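Local atomic coordinates of DNA repair protein RAD14 (Saccharomyces cerevisiae, PDB entry 5A3D), a protein that binds specifically to damaged, kinked DNA through this zinc-containing DNA-binding domain and is required for the incision step of nucleotide excision repair. Residues B[4-9]-B[31-36]; B[19-24]-B[37-42]; B[44-49]-B[54-59]. All coordinates share one frame; numbering follows the deposited sequence.

Interaction 1: residues B[4-9]-B[31-36]; sequences CIECHI and KEHPEK. With ZN (zinc ion), chain F.
E6 and K36 meet in a salt bridge between the zinc finger and helix 34-37. NZ of K36 donates to OE2 of E6 at 2.8 Å, on the syn side of the carboxylate. The two side chains come from opposite directions. K36 is fully extended beyond CG, while E6 is bent at its second torsion (chi2 -75°). The other carboxylate oxygen, OE1 of E6, lies over one face of the H33 ring, near its rim, 4.2 Å from CD2 of H33. The planes of the E6 carboxylate and the H33 ring are 23° apart. ND1 of H33 makes a hydrogen bond to OE2 of E35 at 3.1 Å, close to the ring plane, which helps fix the rotation of the ring.

Further out, the turn that carries E6 also carries two zinc ligands. C4 SG and C7 SG each bind zinc at 2.4 Å, and C26 and C29 complete the site. E6 N donates to C4 SG at 3.4 Å, and C7 N makes a weak hydrogen bond to the same sulfur. The turn is thus tied to the zinc.

OE2 of E6 also forms a hydrogen bond with the hydroxyl of Y37. With a lysine and a hydroxyl gathered at this one oxygen, the carboxylate is probably held in its charged form.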
loop_
_atom_site.group_PDB
_atom_site.type_symbol
_atom_site.label_atom_id
_atom_site.label_comp_id
_atom_site.label_asym_id
_atom_site.label_seq_id
_atom_site.Cartn_x
_atom_site.Cartn_y
_atom_site.Cartn_z
ATOM N N CYS B 4 35.780 -20.115 7.876
ATOM C CA CYS B 4 34.775 -20.043 6.791
ATOM C C CYS B 4 34.131 -21.376 6.441
ATOM O O CYS B 4 34.799 -22.392 6.258
ATOM C CB CYS B 4 35.490 -19.512 5.562
ATOM S SG CYS B 4 34.469 -19.464 4.086
ATOM N N ILE B 5 32.806 -21.382 6.358
ATOM C CA ILE B 5 32.064 -22.627 6.137
ATOM C C ILE B 5 32.206 -23.149 4.700
ATOM O O ILE B 5 31.833 -24.247 4.410
ATOM C CB ILE B 5 30.569 -22.450 6.528
ATOM C CG1 ILE B 5 29.888 -21.466 5.594
ATOM C CG2 ILE B 5 30.510 -21.968 7.959
ATOM C CD1 ILE B 5 28.567 -20.844 6.063
ATOM N N GLU B 6 32.749 -22.359 3.775
ATOM C CA GLU B 6 32.956 -22.891 2.441
ATOM C C GLU B 6 34.349 -23.497 2.324
ATOM O O GLU B 6 34.528 -24.711 1.987
ATOM C CB GLU B 6 32.727 -21.795 1.418
ATOM C CG GLU B 6 31.272 -21.435 1.413
ATOM C CD GLU B 6 30.401 -22.491 0.702
ATOM O OE1 GLU B 6 30.946 -23.487 0.127
ATOM O OE2 GLU B 6 29.196 -22.319 0.725
ATOM N N CYS B 7 35.358 -22.680 2.594
ATOM C CA CYS B 7 36.698 -23.132 2.331
ATOM C C CYS B 7 37.324 -23.880 3.514
ATOM O O CYS B 7 38.233 -24.680 3.330
ATOM C CB CYS B 7 37.574 -21.938 1.882
ATOM S SG CYS B 7 37.975 -20.634 3.052
ATOM N N HIS B 8 36.883 -23.553 4.726
ATOM C CA HIS B 8 37.434 -24.126 5.988
ATOM C C HIS B 8 38.860 -23.720 6.347
ATOM O O HIS B 8 39.529 -24.415 7.101
ATOM C CB HIS B 8 37.343 -25.642 5.930
ATOM C CG HIS B 8 35.987 -26.114 5.538
ATOM N ND1 HIS B 8 34.873 -25.905 6.330
ATOM C CD2 HIS B 8 35.553 -26.789 4.441
ATOM C CE1 HIS B 8 33.813 -26.424 5.734
ATOM N NE2 HIS B 8 34.200 -26.981 4.593
ATOM N N ILE B 9 39.280 -22.616 5.758
ATOM C CA ILE B 9 40.614 -22.116 5.777
ATOM C C ILE B 9 40.689 -20.717 6.319
ATOM O O ILE B 9 41.353 -20.496 7.307
ATOM C CB ILE B 9 41.202 -22.152 4.374
ATOM C CG1 ILE B 9 41.342 -23.605 3.964
ATOM C CG2 ILE B 9 42.605 -21.474 4.361
ATOM C CD1 ILE B 9 41.721 -23.721 2.507
ATOM N N LYS B 31 32.679 -14.714 -3.621
ATOM C CA LYS B 31 32.794 -14.482 -5.066
ATOM C C LYS B 31 32.843 -15.782 -5.865
ATOM O O LYS B 31 32.465 -15.797 -7.066
ATOM C CB LYS B 31 33.960 -13.573 -5.483
ATOM C CG LYS B 31 34.021 -12.225 -4.805
ATOM C CD LYS B 31 32.682 -11.593 -4.483
ATOM C CE LYS B 31 32.660 -10.056 -4.418
ATOM N NZ LYS B 31 31.375 -9.566 -5.031
ATOM N N GLU B 32 33.332 -16.861 -5.248
ATOM C CA GLU B 32 33.405 -18.149 -5.940
ATOM C C GLU B 32 32.046 -18.888 -5.991
ATOM O O GLU B 32 31.841 -19.803 -6.825
ATOM C CB GLU B 32 34.492 -19.023 -5.282
ATOM C CG GLU B 32 35.904 -18.425 -5.489
ATOM C CD GLU B 32 37.045 -19.078 -4.668
ATOM O OE1 GLU B 32 36.774 -19.709 -3.569
ATOM O OE2 GLU B 32 38.239 -18.882 -5.095
ATOM N N HIS B 33 31.091 -18.447 -5.169
ATOM C CA HIS B 33 29.834 -19.123 -4.973
ATOM C C HIS B 33 28.629 -18.151 -5.003
ATOM O O HIS B 33 27.860 -18.026 -4.032
ATOM C CB HIS B 33 29.899 -19.905 -3.690
ATOM C CG HIS B 33 30.885 -20.994 -3.760
ATOM N ND1 HIS B 33 30.712 -22.091 -4.592
ATOM C CD2 HIS B 33 32.084 -21.152 -3.158
ATOM C CE1 HIS B 33 31.763 -22.882 -4.484
ATOM N NE2 HIS B 33 32.614 -22.325 -3.632
ATOM N N PRO B 34 28.518 -17.394 -6.106
ATOM C CA PRO B 34 27.428 -16.434 -6.299
ATOM C C PRO B 34 26.050 -17.050 -6.302
ATOM O O PRO B 34 25.083 -16.396 -5.880
ATOM C CB PRO B 34 27.752 -15.819 -7.677
ATOM C CG PRO B 34 28.429 -16.895 -8.415
ATOM C CD PRO B 34 29.374 -17.436 -7.297
ATOM N N GLU B 35 25.961 -18.329 -6.678
ATOM C CA GLU B 35 24.699 -19.084 -6.502
ATOM C C GLU B 35 24.197 -19.158 -5.071
ATOM O O GLU B 35 23.008 -19.377 -4.847
ATOM C CB GLU B 35 24.818 -20.521 -7.063
ATOM C CG GLU B 35 25.643 -21.495 -6.216
ATOM C CD GLU B 35 27.172 -21.423 -6.332
ATOM O OE1 GLU B 35 27.759 -20.509 -6.984
ATOM O OE2 GLU B 35 27.818 -22.305 -5.713
ATOM N N LYS B 36 25.084 -18.944 -4.108
ATOM C CA LYS B 36 24.717 -18.786 -2.717
ATOM C C LYS B 36 24.790 -17.326 -2.205
ATOM O O LYS B 36 23.893 -16.902 -1.443
ATOM C CB LYS B 36 25.615 -19.616 -1.790
ATOM C CG LYS B 36 25.334 -21.126 -1.782
ATOM C CD LYS B 36 26.331 -21.859 -0.952
ATOM C CE LYS B 36 26.029 -23.355 -0.831
ATOM N NZ LYS B 36 27.283 -24.030 -0.344
HETATM ZN ZN ZN F . 36.194 -19.189 2.445
#

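Interaction 2: residues B[19-24]-B[37-42]; sequences DVFKLQ and YALLTK. With nucleotides of chain D.
CD2 of L39 reaches CE2 of F21 at 3.5 Å and lies near CZ of the same ring as well. It approaches obliquely. V20 CG1 covers one face of the F21 ring, above its centre. The second apolar pair is L23 and Y37. CD1 of L23 comes to the edge of the Y37 ring, 4.0 Å from both CD1 and CE1 of Y37. F21 and L23 lie in the turn after helix 15-19, within the zinc finger. F21 also packs on V82 of the neighbouring strand.

The remaining contacts are with DNA chain D. K42 NZ donates to OP2 of DA4 at 2.7 Å. CG of K42 stands anti to the backbone N (chi1 -164°), and the extended chain carries the amine out to this phosphate. NZ also makes a hydrogen bond to N57 OD1. K42 N makes a weak hydrogen bond to OP1 of DG3 at 3.3 Å. CB of T41 packs on OP2 of DG3, and L39 packs on a guanine base. A methionine in place of K42 would probably leave the DA4 phosphate without its charged partner and N57 OD1 without this donor.

Within this chain, strand 39-41 is an outermost strand of the three-stranded antiparallel sheet of the XPA-family DNA-binding domain; its end and the start of helix 42-49 bring T41 and K42 to the phosphates.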
loop_
_atom_site.group_PDB
_atom_site.type_symbol
_atom_site.label_atom_id
_atom_site.label_comp_id
_atom_site.label_asym_id
_atom_site.label_seq_id
_atom_site.Cartn_x
_atom_site.Cartn_y
_atom_site.Cartn_z
ATOM N N ASP B 19 28.278 -9.618 9.077
ATOM C CA ASP B 19 27.643 -8.690 10.017
ATOM C C ASP B 19 26.164 -8.558 9.680
ATOM O O ASP B 19 25.309 -8.442 10.617
ATOM C CB ASP B 19 28.268 -7.286 10.002
ATOM C CG ASP B 19 29.681 -7.213 10.549
ATOM O OD1 ASP B 19 30.248 -8.217 11.103
ATOM O OD2 ASP B 19 30.207 -6.052 10.463
ATOM N N VAL B 20 25.825 -8.518 8.378
ATOM C CA VAL B 20 24.419 -8.230 7.955
ATOM C C VAL B 20 23.653 -9.506 7.763
ATOM O O VAL B 20 22.559 -9.620 8.232
ATOM C CB VAL B 20 24.338 -7.454 6.626
ATOM C CG1 VAL B 20 22.878 -7.298 6.133
ATOM C CG2 VAL B 20 25.010 -6.070 6.832
ATOM N N PHE B 21 24.236 -10.481 7.100
ATOM C CA PHE B 21 23.520 -11.645 6.702
ATOM C C PHE B 21 23.819 -12.852 7.628
ATOM O O PHE B 21 23.215 -13.915 7.428
ATOM C CB PHE B 21 23.807 -11.969 5.270
ATOM C CG PHE B 21 23.313 -10.932 4.309
ATOM C CD1 PHE B 21 21.981 -10.859 4.012
ATOM C CD2 PHE B 21 24.170 -9.969 3.809
ATOM C CE1 PHE B 21 21.462 -9.835 3.192
ATOM C CE2 PHE B 21 23.723 -9.027 2.879
ATOM C CZ PHE B 21 22.327 -8.900 2.644
ATOM N N LYS B 22 24.747 -12.693 8.586
ATOM C CA LYS B 22 25.039 -13.701 9.602
ATOM C C LYS B 22 25.619 -14.978 9.032
ATOM O O LYS B 22 25.292 -16.071 9.469
ATOM C CB LYS B 22 23.777 -14.002 10.456
ATOM C CG LYS B 22 22.982 -12.789 10.754
ATOM C CD LYS B 22 23.764 -11.868 11.672
ATOM C CE LYS B 22 22.888 -10.636 11.862
ATOM N NZ LYS B 22 23.566 -9.540 12.629
ATOM N N LEU B 23 26.504 -14.816 8.083
ATOM C CA LEU B 23 27.090 -15.974 7.361
ATOM C C LEU B 23 28.569 -15.946 7.625
ATOM O O LEU B 23 29.213 -14.915 7.395
ATOM C CB LEU B 23 26.794 -15.848 5.878
ATOM C CG LEU B 23 25.337 -16.112 5.474
ATOM C CD1 LEU B 23 25.090 -15.762 4.000
ATOM C CD2 LEU B 23 24.986 -17.536 5.722
ATOM N N GLN B 24 29.075 -17.017 8.188
ATOM C CA GLN B 24 30.514 -17.192 8.365
ATOM C C GLN B 24 31.222 -17.620 7.060
ATOM O O GLN B 24 31.547 -18.829 6.893
ATOM C CB GLN B 24 30.777 -18.198 9.486
ATOM C CG GLN B 24 30.363 -17.657 10.833
ATOM C CD GLN B 24 31.545 -17.720 11.777
ATOM O OE1 GLN B 24 31.808 -18.782 12.393
ATOM N NE2 GLN B 24 32.321 -16.594 11.853
ATOM N N TYR B 37 25.832 -16.579 -2.578
ATOM C CA TYR B 37 26.158 -15.428 -1.827
ATOM C C TYR B 37 25.965 -14.086 -2.501
ATOM O O TYR B 37 26.248 -13.061 -1.942
ATOM C CB TYR B 37 27.563 -15.577 -1.246
ATOM C CG TYR B 37 27.736 -16.813 -0.402
ATOM C CD1 TYR B 37 26.963 -17.024 0.716
ATOM C CD2 TYR B 37 28.597 -17.821 -0.780
ATOM C CE1 TYR B 37 27.092 -18.160 1.515
ATOM C CE2 TYR B 37 28.744 -18.950 0.031
ATOM C CZ TYR B 37 27.958 -19.150 1.146
ATOM O OH TYR B 37 28.132 -20.269 1.947
ATOM N N ALA B 38 25.534 -14.110 -3.716
ATOM C CA ALA B 38 25.390 -12.868 -4.445
ATOM C C ALA B 38 24.340 -11.987 -3.788
ATOM O O ALA B 38 23.344 -12.480 -3.290
ATOM C CB ALA B 38 24.856 -13.137 -5.848
ATOM N N LEU B 39 24.490 -10.698 -3.950
ATOM C CA LEU B 39 23.496 -9.764 -3.389
ATOM C C LEU B 39 22.612 -9.304 -4.544
ATOM O O LEU B 39 23.070 -9.133 -5.682
ATOM C CB LEU B 39 24.137 -8.652 -2.673
ATOM C CG LEU B 39 25.095 -8.974 -1.526
ATOM C CD1 LEU B 39 25.602 -7.678 -0.891
ATOM C CD2 LEU B 39 24.430 -9.890 -0.479
ATOM N N LEU B 40 21.310 -9.280 -4.260
ATOM C CA LEU B 40 20.285 -9.030 -5.263
ATOM C C LEU B 40 19.539 -7.803 -4.794
ATOM O O LEU B 40 19.194 -7.653 -3.615
ATOM C CB LEU B 40 19.292 -10.177 -5.276
ATOM C CG LEU B 40 19.842 -11.567 -5.621
ATOM C CD1 LEU B 40 18.697 -12.567 -5.572
ATOM C CD2 LEU B 40 20.417 -11.456 -6.985
ATOM N N THR B 41 19.244 -6.928 -5.716
ATOM C CA THR B 41 18.390 -5.812 -5.367
ATOM C C THR B 41 16.982 -6.282 -5.115
ATOM O O THR B 41 16.530 -7.354 -5.504
ATOM C CB THR B 41 18.398 -4.751 -6.476
ATOM O OG1 THR B 41 17.715 -5.312 -7.596
ATOM C CG2 THR B 41 19.777 -4.325 -6.857
ATOM N N LYS B 42 16.218 -5.389 -4.512
ATOM C CA LYS B 42 14.831 -5.572 -4.348
ATOM C C LYS B 42 14.104 -5.837 -5.696
ATOM O O LYS B 42 13.388 -6.805 -5.802
ATOM C CB LYS B 42 14.229 -4.448 -3.564
ATOM C CG LYS B 42 12.818 -4.866 -3.042
ATOM C CD LYS B 42 12.189 -3.744 -2.386
ATOM C CE LYS B 42 11.041 -4.219 -1.566
ATOM N NZ LYS B 42 10.462 -3.029 -1.014
ATOM P P DG D 3 16.180 -1.613 -5.553
ATOM O OP1 DG D 3 16.647 -2.094 -4.216
ATOM O OP2 DG D 3 15.654 -2.551 -6.524
ATOM O "O5'" DG D 3 15.087 -0.474 -5.311
ATOM C "C5'" DG D 3 15.381 0.633 -4.462
ATOM C "C4'" DG D 3 14.093 1.340 -4.092
ATOM O "O4'" DG D 3 13.585 2.093 -5.221
ATOM C "C3'" DG D 3 12.946 0.448 -3.642
ATOM O "O3'" DG D 3 12.425 1.291 -2.623
ATOM C "C2'" DG D 3 12.122 0.277 -4.913
ATOM C "C1'" DG D 3 12.321 1.608 -5.631
ATOM N N9 DG D 3 12.306 1.606 -7.093
ATOM C C8 DG D 3 12.885 0.697 -7.945
ATOM N N7 DG D 3 12.763 1.022 -9.201
ATOM C C5 DG D 3 12.028 2.199 -9.179
ATOM C C6 DG D 3 11.593 3.022 -10.235
ATOM O O6 DG D 3 11.737 2.853 -11.445
ATOM N N1 DG D 3 10.866 4.114 -9.767
ATOM C C2 DG D 3 10.643 4.404 -8.444
ATOM N N2 DG D 3 9.965 5.533 -8.187
ATOM N N3 DG D 3 11.092 3.671 -7.447
ATOM C C4 DG D 3 11.775 2.593 -7.883
ATOM P P DA D 4 11.235 0.771 -1.683
ATOM O OP1 DA D 4 11.530 1.180 -0.317
ATOM O OP2 DA D 4 10.964 -0.601 -2.024
ATOM O "O5'" DA D 4 10.011 1.688 -2.118
ATOM C "C5'" DA D 4 10.204 3.102 -1.968
ATOM C "C4'" DA D 4 8.944 3.877 -2.266
ATOM O "O4'" DA D 4 8.755 3.944 -3.692
ATOM C "C3'" DA D 4 7.650 3.300 -1.700
ATOM O "O3'" DA D 4 6.830 4.409 -1.332
ATOM C "C2'" DA D 4 7.110 2.483 -2.862
ATOM C "C1'" DA D 4 7.541 3.302 -4.067
ATOM N N9 DA D 4 7.832 2.563 -5.284
ATOM C C8 DA D 4 8.503 1.371 -5.390
ATOM N N7 DA D 4 8.729 0.999 -6.623
ATOM C C5 DA D 4 8.206 2.034 -7.383
ATOM C C6 DA D 4 8.116 2.231 -8.765
ATOM N N6 DA D 4 8.592 1.365 -9.657
ATOM N N1 DA D 4 7.485 3.343 -9.205
ATOM C C2 DA D 4 6.995 4.203 -8.300
ATOM N N3 DA D 4 7.041 4.141 -6.970
ATOM C C4 DA D 4 7.674 3.019 -6.572
#

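Interaction 3: residues B[44-49]-B[54-59]; sequences ECKEDY and PELNDE. With nucleotides of chain C.
L56 overlaps C45 and K46 of helix 42-49 with both of its methyl groups. CD1 of L56 lies 3.8 Å from CB of C45. CD2 of L56 reaches CG of K46 at 3.7 Å and is 3.9 Å from the same CB of C45. The branched end therefore sits against two successive residues of the helix. CG of L56 is anti to its carbonyl carbon (chi1 -85°), but chi2 of -25° is far from a staggered value; in this setting both methyls of L56 meet the helix.

The K46 chain crosses L56 obliquely and gives it only aliphatic carbon. The chain bends at chi3 (136°), and its amine forms a salt bridge with D53. The CB of C45 points toward the segment 54-59, and its side chain also touches L40, F81 and V86. L56 packs on F81, L51 and F62 too.

On the DNA side, CG of P54 lies 3.2 Å from OP1 of DA6 of chain C. This places the short helix 53-56 next to the backbone of that strand.

Here the short helix 53-56 is packed against helix 42-49 in the buried core of the XPA-type DNA-binding domain, beside the sheet.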
loop_
_atom_site.group_PDB
_atom_site.type_symbol
_atom_site.label_atom_id
_atom_site.label_comp_id
_atom_site.label_asym_id
_atom_site.label_seq_id
_atom_site.Cartn_x
_atom_site.Cartn_y
_atom_site.Cartn_z
ATOM N N GLU B 44 15.431 -7.086 -8.429
ATOM C CA GLU B 44 15.919 -8.411 -8.905
ATOM C C GLU B 44 15.182 -9.519 -8.174
ATOM O O GLU B 44 14.884 -10.522 -8.835
ATOM C CB GLU B 44 17.441 -8.633 -8.713
ATOM C CG GLU B 44 18.267 -7.783 -9.631
ATOM C CD GLU B 44 19.808 -7.945 -9.411
ATOM O OE1 GLU B 44 20.306 -7.584 -8.379
ATOM O OE2 GLU B 44 20.488 -8.437 -10.312
ATOM N N CYS B 45 14.987 -9.375 -6.885
ATOM C CA CYS B 45 14.132 -10.314 -6.116
ATOM C C CYS B 45 12.720 -10.426 -6.685
ATOM O O CYS B 45 12.155 -11.540 -6.740
ATOM C CB CYS B 45 14.108 -10.055 -4.667
ATOM S SG CYS B 45 15.758 -10.203 -3.905
ATOM N N LYS B 46 12.128 -9.318 -7.110
ATOM C CA LYS B 46 10.769 -9.410 -7.676
ATOM C C LYS B 46 10.771 -10.094 -9.048
ATOM O O LYS B 46 10.003 -11.034 -9.287
ATOM C CB LYS B 46 10.131 -8.052 -7.764
ATOM C CG LYS B 46 9.935 -7.376 -6.407
ATOM C CD LYS B 46 9.611 -5.869 -6.607
ATOM C CE LYS B 46 8.471 -5.485 -5.684
ATOM N NZ LYS B 46 7.729 -4.166 -5.834
ATOM N N GLU B 47 11.718 -9.656 -9.869
ATOM C CA GLU B 47 11.892 -10.156 -11.244
ATOM C C GLU B 47 12.314 -11.617 -11.321
ATOM O O GLU B 47 11.788 -12.344 -12.138
ATOM C CB GLU B 47 12.931 -9.298 -11.973
ATOM C CG GLU B 47 12.447 -7.944 -12.446
ATOM C CD GLU B 47 13.605 -7.125 -13.052
ATOM O OE1 GLU B 47 14.749 -7.606 -12.941
ATOM O OE2 GLU B 47 13.397 -5.993 -13.559
ATOM N N ASP B 48 13.265 -12.029 -10.490
ATOM C CA ASP B 48 13.863 -13.357 -10.545
ATOM C C ASP B 48 13.085 -14.422 -9.770
ATOM O O ASP B 48 13.032 -15.580 -10.188
ATOM C CB ASP B 48 15.292 -13.346 -10.001
ATOM C CG ASP B 48 16.244 -12.531 -10.859
ATOM O OD1 ASP B 48 15.812 -12.040 -11.948
ATOM O OD2 ASP B 48 17.416 -12.336 -10.364
ATOM N N TYR B 49 12.490 -14.050 -8.647
ATOM C CA TYR B 49 11.892 -15.032 -7.762
ATOM C C TYR B 49 10.389 -14.864 -7.523
ATOM O O TYR B 49 9.794 -15.576 -6.690
ATOM C CB TYR B 49 12.650 -15.051 -6.425
ATOM C CG TYR B 49 14.053 -15.580 -6.584
ATOM C CD1 TYR B 49 14.298 -16.930 -6.744
ATOM C CD2 TYR B 49 15.132 -14.725 -6.565
ATOM C CE1 TYR B 49 15.596 -17.410 -6.871
ATOM C CE2 TYR B 49 16.431 -15.205 -6.756
ATOM C CZ TYR B 49 16.663 -16.531 -6.859
ATOM O OH TYR B 49 17.964 -17.046 -7.014
ATOM N N PRO B 54 5.139 -7.175 0.133
ATOM C CA PRO B 54 4.925 -7.575 1.528
ATOM C C PRO B 54 5.928 -8.595 2.060
ATOM O O PRO B 54 6.384 -8.483 3.183
ATOM C CB PRO B 54 3.502 -8.100 1.537
ATOM C CG PRO B 54 2.863 -7.325 0.440
ATOM C CD PRO B 54 3.880 -7.206 -0.630
ATOM N N GLU B 55 6.361 -9.523 1.222
ATOM C CA GLU B 55 7.405 -10.466 1.611
ATOM C C GLU B 55 8.770 -9.810 1.831
ATOM O O GLU B 55 9.445 -9.965 2.881
ATOM C CB GLU B 55 7.481 -11.597 0.574
ATOM C CG GLU B 55 6.205 -12.451 0.536
ATOM C CD GLU B 55 5.946 -13.168 -0.794
ATOM O OE1 GLU B 55 6.677 -12.971 -1.765
ATOM O OE2 GLU B 55 4.940 -13.910 -0.917
ATOM N N LEU B 56 9.173 -9.044 0.849
ATOM C CA LEU B 56 10.543 -8.482 0.881
ATOM C C LEU B 56 10.618 -7.397 1.909
ATOM O O LEU B 56 11.703 -7.103 2.369
ATOM C CB LEU B 56 10.891 -7.907 -0.471
ATOM C CG LEU B 56 11.447 -8.675 -1.625
ATOM C CD1 LEU B 56 12.208 -9.947 -1.325
ATOM C CD2 LEU B 56 10.863 -8.537 -3.009
ATOM N N ASN B 57 9.468 -6.803 2.271
ATOM C CA ASN B 57 9.437 -5.716 3.227
ATOM C C ASN B 57 9.404 -6.289 4.659
ATOM O O ASN B 57 9.519 -5.525 5.609
ATOM C CB ASN B 57 8.237 -4.800 3.055
ATOM C CG ASN B 57 8.373 -3.844 1.828
ATOM O OD1 ASN B 57 9.482 -3.558 1.407
ATOM N ND2 ASN B 57 7.238 -3.334 1.290
ATOM N N ASP B 58 9.208 -7.591 4.799
ATOM C CA ASP B 58 9.052 -8.205 6.116
ATOM C C ASP B 58 10.475 -8.377 6.702
ATOM O O ASP B 58 11.231 -9.205 6.311
ATOM C CB ASP B 58 8.332 -9.520 5.981
ATOM C CG ASP B 58 7.994 -10.182 7.319
ATOM O OD1 ASP B 58 8.556 -9.846 8.393
ATOM O OD2 ASP B 58 7.116 -11.053 7.258
ATOM N N GLU B 59 10.850 -7.496 7.582
ATOM C CA GLU B 59 12.162 -7.623 8.316
ATOM C C GLU B 59 12.361 -8.848 9.170
ATOM O O GLU B 59 13.474 -9.159 9.504
ATOM C CB GLU B 59 12.391 -6.441 9.221
ATOM C CG GLU B 59 13.153 -5.315 8.539
ATOM C CD GLU B 59 12.879 -4.013 9.233
ATOM O OE1 GLU B 59 11.645 -3.797 9.509
ATOM O OE2 GLU B 59 13.878 -3.282 9.566
ATOM P P DA C 6 -0.629 -6.378 1.448
ATOM O OP1 DA C 6 0.485 -6.397 2.413
ATOM O OP2 DA C 6 -0.643 -5.291 0.416
ATOM O "O5'" DA C 6 -0.768 -7.757 0.669
ATOM C "C5'" DA C 6 -1.086 -8.947 1.421
ATOM C "C4'" DA C 6 -1.912 -9.941 0.630
ATOM O "O4'" DA C 6 -3.212 -9.388 0.301
ATOM C "C3'" DA C 6 -1.308 -10.433 -0.694
ATOM O "O3'" DA C 6 -1.540 -11.856 -0.863
ATOM C "C2'" DA C 6 -2.034 -9.592 -1.730
ATOM C "C1'" DA C 6 -3.409 -9.385 -1.107
ATOM N N9 DA C 6 -4.053 -8.120 -1.456
ATOM C C8 DA C 6 -3.571 -6.862 -1.192
ATOM N N7 DA C 6 -4.375 -5.897 -1.569
ATOM C C5 DA C 6 -5.461 -6.562 -2.118
ATOM C C6 DA C 6 -6.656 -6.100 -2.703
ATOM N N6 DA C 6 -6.955 -4.807 -2.852
ATOM N N1 DA C 6 -7.527 -7.024 -3.163
ATOM C C2 DA C 6 -7.231 -8.320 -3.001
ATOM N N3 DA C 6 -6.141 -8.878 -2.470
ATOM C C4 DA C 6 -5.284 -7.933 -2.044
#

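The segments of interactions 1 and 2 alternate along the chain, and interaction 3 follows both. Interactions 1 and 2 have centres 12 Å apart and join at E6 OE2 and Y37 OH, a probable hydrogen bond of 2.6 Å. I5 N and Q24 O form another probable one at 2.9 Å. Interactions 2 and 3 are 14 Å apart between centres. They join at K42 NZ and N57 OD1, a probable hydrogen bond of 2.7 Å, and where L40 packs on C45 and Y49. Interactions 1 and 3 do not touch; their centres are 24 Å apart, on opposite sides of the chain's centre. Zinc lies at interaction 1, while nucleotides of chains D and C lie at interactions 2 and 3. Segment 37-42 links the two ends.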